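Local coordinates for sperm-specific class P protein 19 (Caenorhabditis elegans, PDB 1ROW) that is a sperm-specific member of the major sperm protein (MSP) domain family, probably with a structural role in nematode sperm, at residues Phe33-Ser38 / Asp72-His77. Numbering follows the deposited sequence.
Sequences FKIKSS and DKLVVH
F33 lays its CB against CG1 of V76 at 4.0 Å, while its CA comes within 3.1 Å of the carbonyl oxygen of H77 in a bent C-H...O contact. That same oxygen takes the backbone N-H of K34, and K34 O accepts H77 N in return; the imidazole turns an edge to K34 O, which lies near the ring plane. I35 comes next, facing the core: its CG2, anti to the backbone N, presses on CD1 of L74 at a tight 3.4 Å, and its CG1 runs alongside V76 CG2. These are neighbouring antiparallel strands of the immunoglobulin-like MSP-domain beta sandwich, 31-37 and 70-80, with V60 and I62 of strand 56-64 packing on I35 and L74. K36 and V75, on the other face, exchange two backbone bonds. S37 sets CB 3.9 Å from L74 CD1 and gives its OG to N39 O. At S38 the ladder gains a side chain: OG, between N and C at chi1 67°, accepts K73 N at 2.8 Å and donates to D72 OD1 at 2.9 Å, 29° out of the carboxylate plane. An alanine in place of D72 would probably leave the S38 hydroxyl proton without its acceptor and N39 ND2 without its bond to OD2.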
ATOM      1  N   PHE A  33       2.722  -8.213   1.257  1.00 22.91           N
ATOM      2  CA  PHE A  33       1.784  -7.379   0.514  1.00 23.11           C
ATOM      3  C   PHE A  33       2.389  -6.835  -0.780  1.00 23.29           C
ATOM      4  O   PHE A  33       3.610  -6.754  -0.918  1.00 20.20           O
ATOM      5  CB  PHE A  33       1.313  -6.209   1.390  1.00 20.80           C
ATOM      6  CG  PHE A  33       2.383  -5.189   1.679  1.00 20.33           C
ATOM      7  CD1 PHE A  33       2.725  -4.226   0.730  1.00 22.64           C
ATOM      8  CD2 PHE A  33       3.055  -5.193   2.893  1.00 21.05           C
ATOM      9  CE1 PHE A  33       3.718  -3.281   0.990  1.00 22.51           C
ATOM     10  CE2 PHE A  33       4.054  -4.250   3.166  1.00 21.29           C
ATOM     11  CZ  PHE A  33       4.385  -3.294   2.212  1.00 20.34           C
ATOM     12  N   LYS A  34       1.513  -6.481  -1.718  1.00 24.07           N
ATOM     13  CA  LYS A  34       1.892  -5.903  -3.005  1.00 24.16           C
ATOM     14  C   LYS A  34       0.891  -4.788  -3.294  1.00 25.62           C
ATOM     15  O   LYS A  34      -0.318  -4.989  -3.192  1.00 25.24           O
ATOM     16  CB  LYS A  34       1.821  -6.936  -4.129  1.00 26.45           C
ATOM     17  CG  LYS A  34       2.176  -6.333  -5.481  1.00 29.73           C
ATOM     18  CD  LYS A  34       2.001  -7.319  -6.632  1.00 34.31           C
ATOM     19  CE  LYS A  34       2.587  -6.741  -7.915  1.00 36.86           C
ATOM     20  NZ  LYS A  34       2.062  -5.374  -8.224  1.00 38.09           N
ATOM     21  N   ILE A  35       1.386  -3.623  -3.682  1.00 23.72           N
ATOM     22  CA  ILE A  35       0.495  -2.502  -3.926  1.00 25.62           C
ATOM     23  C   ILE A  35       0.385  -2.071  -5.378  1.00 24.34           C
ATOM     24  O   ILE A  35       1.383  -1.930  -6.070  1.00 23.17           O
ATOM     25  CB  ILE A  35       0.926  -1.285  -3.084  1.00 23.80           C
ATOM     26  CG1 ILE A  35       1.054  -1.704  -1.619  1.00 23.97           C
ATOM     27  CG2 ILE A  35      -0.081  -0.161  -3.240  1.00 26.26           C
ATOM     28  CD1 ILE A  35       1.415  -0.582  -0.671  1.00 25.47           C
ATOM     29  N   LYS A  36      -0.847  -1.865  -5.824  1.00 25.79           N
ATOM     30  CA  LYS A  36      -1.113  -1.414  -7.182  1.00 27.59           C
ATOM     31  C   LYS A  36      -1.973  -0.154  -7.117  1.00 27.23           C
ATOM     32  O   LYS A  36      -2.938  -0.090  -6.359  1.00 27.06           O
ATOM     33  CB  LYS A  36      -1.833  -2.499  -7.985  1.00 29.54           C
ATOM     34  CG  LYS A  36      -0.898  -3.449  -8.727  1.00 35.41           C
ATOM     35  CD  LYS A  36      -1.619  -4.121  -9.897  1.00 39.40           C
ATOM     36  CE  LYS A  36      -0.647  -4.878 -10.799  1.00 42.80           C
ATOM     37  NZ  LYS A  36      -1.317  -5.420 -12.023  1.00 43.43           N
ATOM     38  N   SER A  37      -1.602   0.847  -7.906  1.00 25.86           N
ATOM     39  CA  SER A  37      -2.316   2.117  -7.958  1.00 25.07           C
ATOM     40  C   SER A  37      -3.158   2.209  -9.226  1.00 26.38           C
ATOM     41  O   SER A  37      -2.734   1.763 -10.290  1.00 24.69           O
ATOM     42  CB  SER A  37      -1.317   3.282  -7.933  1.00 24.55           C
ATOM     43  OG  SER A  37      -1.950   4.512  -8.257  1.00 19.60           O
ATOM     44  N   SER A  38      -4.347   2.792  -9.114  1.00 23.61           N
ATOM     45  CA  SER A  38      -5.219   2.948 -10.272  1.00 24.05           C
ATOM     46  C   SER A  38      -4.687   4.071 -11.156  1.00 23.22           C
ATOM     47  O   SER A  38      -5.173   4.277 -12.258  1.00 24.03           O
ATOM     48  CB  SER A  38      -6.643   3.301  -9.832  1.00 24.44           C
ATOM     49  OG  SER A  38      -6.682   4.596  -9.241  1.00 25.43           O
ATOM     50  N   ASP A  72      -8.851   8.386  -7.189  1.00 22.11           N
ATOM     51  CA  ASP A  72      -8.152   7.177  -7.587  1.00 21.62           C
ATOM     52  C   ASP A  72      -8.154   6.179  -6.438  1.00 22.85           C
ATOM     53  O   ASP A  72      -8.729   6.443  -5.385  1.00 21.42           O
ATOM     54  CB  ASP A  72      -6.718   7.502  -8.014  1.00 20.60           C
ATOM     55  CG  ASP A  72      -6.640   8.015  -9.442  1.00 19.89           C
ATOM     56  OD1 ASP A  72      -7.093   7.285 -10.347  1.00 20.90           O
ATOM     57  OD2 ASP A  72      -6.128   9.133  -9.669  1.00 18.81           O
ATOM     58  N   LYS A  73      -7.521   5.028  -6.642  1.00 22.10           N
ATOM     59  CA  LYS A  73      -7.488   4.002  -5.608  1.00 23.88           C
ATOM     60  C   LYS A  73      -6.148   3.312  -5.495  1.00 24.54           C
ATOM     61  O   LYS A  73      -5.459   3.088  -6.493  1.00 23.43           O
ATOM     62  CB  LYS A  73      -8.555   2.927  -5.875  1.00 26.64           C
ATOM     63  CG  LYS A  73      -9.988   3.441  -5.905  1.00 31.27           C
ATOM     64  CD  LYS A  73     -10.978   2.305  -6.104  1.00 34.03           C
ATOM     65  CE  LYS A  73     -12.411   2.810  -6.021  1.00 35.91           C
ATOM     66  NZ  LYS A  73     -13.385   1.690  -6.107  1.00 38.80           N
ATOM     67  N   LEU A  74      -5.789   2.977  -4.263  1.00 23.29           N
ATOM     68  CA  LEU A  74      -4.557   2.269  -3.987  1.00 24.54           C
ATOM     69  C   LEU A  74      -5.021   0.920  -3.465  1.00 23.98           C
ATOM     70  O   LEU A  74      -5.679   0.837  -2.430  1.00 24.28           O
ATOM     71  CB  LEU A  74      -3.741   3.000  -2.921  1.00 25.85           C
ATOM     72  CG  LEU A  74      -2.291   2.546  -2.746  1.00 24.17           C
ATOM     73  CD1 LEU A  74      -1.506   2.825  -4.029  1.00 25.54           C
ATOM     74  CD2 LEU A  74      -1.671   3.284  -1.568  1.00 23.46           C
ATOM     75  N   VAL A  75      -4.706  -0.137  -4.201  1.00 24.26           N
ATOM     76  CA  VAL A  75      -5.116  -1.469  -3.796  1.00 23.31           C
ATOM     77  C   VAL A  75      -3.948  -2.242  -3.213  1.00 22.83           C
ATOM     78  O   VAL A  75      -2.890  -2.384  -3.841  1.00 20.30           O
ATOM     79  CB  VAL A  75      -5.706  -2.257  -4.981  1.00 24.89           C
ATOM     80  CG1 VAL A  75      -6.176  -3.629  -4.517  1.00 23.52           C
ATOM     81  CG2 VAL A  75      -6.865  -1.477  -5.585  1.00 26.66           C
ATOM     82  N   VAL A  76      -4.150  -2.736  -2.001  1.00 19.61           N
ATOM     83  CA  VAL A  76      -3.131  -3.497  -1.314  1.00 21.16           C
ATOM     84  C   VAL A  76      -3.513  -4.975  -1.282  1.00 23.26           C
ATOM     85  O   VAL A  76      -4.462  -5.375  -0.607  1.00 23.79           O
ATOM     86  CB  VAL A  76      -2.936  -2.974   0.124  1.00 21.42           C
ATOM     87  CG1 VAL A  76      -1.787  -3.711   0.788  1.00 22.83           C
ATOM     88  CG2 VAL A  76      -2.656  -1.472   0.098  1.00 20.80           C
ATOM     89  N   HIS A  77      -2.781  -5.773  -2.049  1.00 23.84           N
ATOM     90  CA  HIS A  77      -2.998  -7.214  -2.121  1.00 23.61           C
ATOM     91  C   HIS A  77      -2.092  -7.842  -1.065  1.00 24.31           C
ATOM     92  O   HIS A  77      -0.894  -7.551  -1.017  1.00 24.86           O
ATOM     93  CB  HIS A  77      -2.620  -7.723  -3.517  1.00 22.77           C
ATOM     94  CG  HIS A  77      -3.455  -7.140  -4.615  1.00 22.32           C
ATOM     95  ND1 HIS A  77      -4.625  -7.724  -5.048  1.00 24.19           N
ATOM     96  CD2 HIS A  77      -3.331  -5.988  -5.316  1.00 21.86           C
ATOM     97  CE1 HIS A  77      -5.187  -6.957  -5.965  1.00 21.08           C
ATOM     98  NE2 HIS A  77      -4.423  -5.896  -6.144  1.00 24.44           N
TER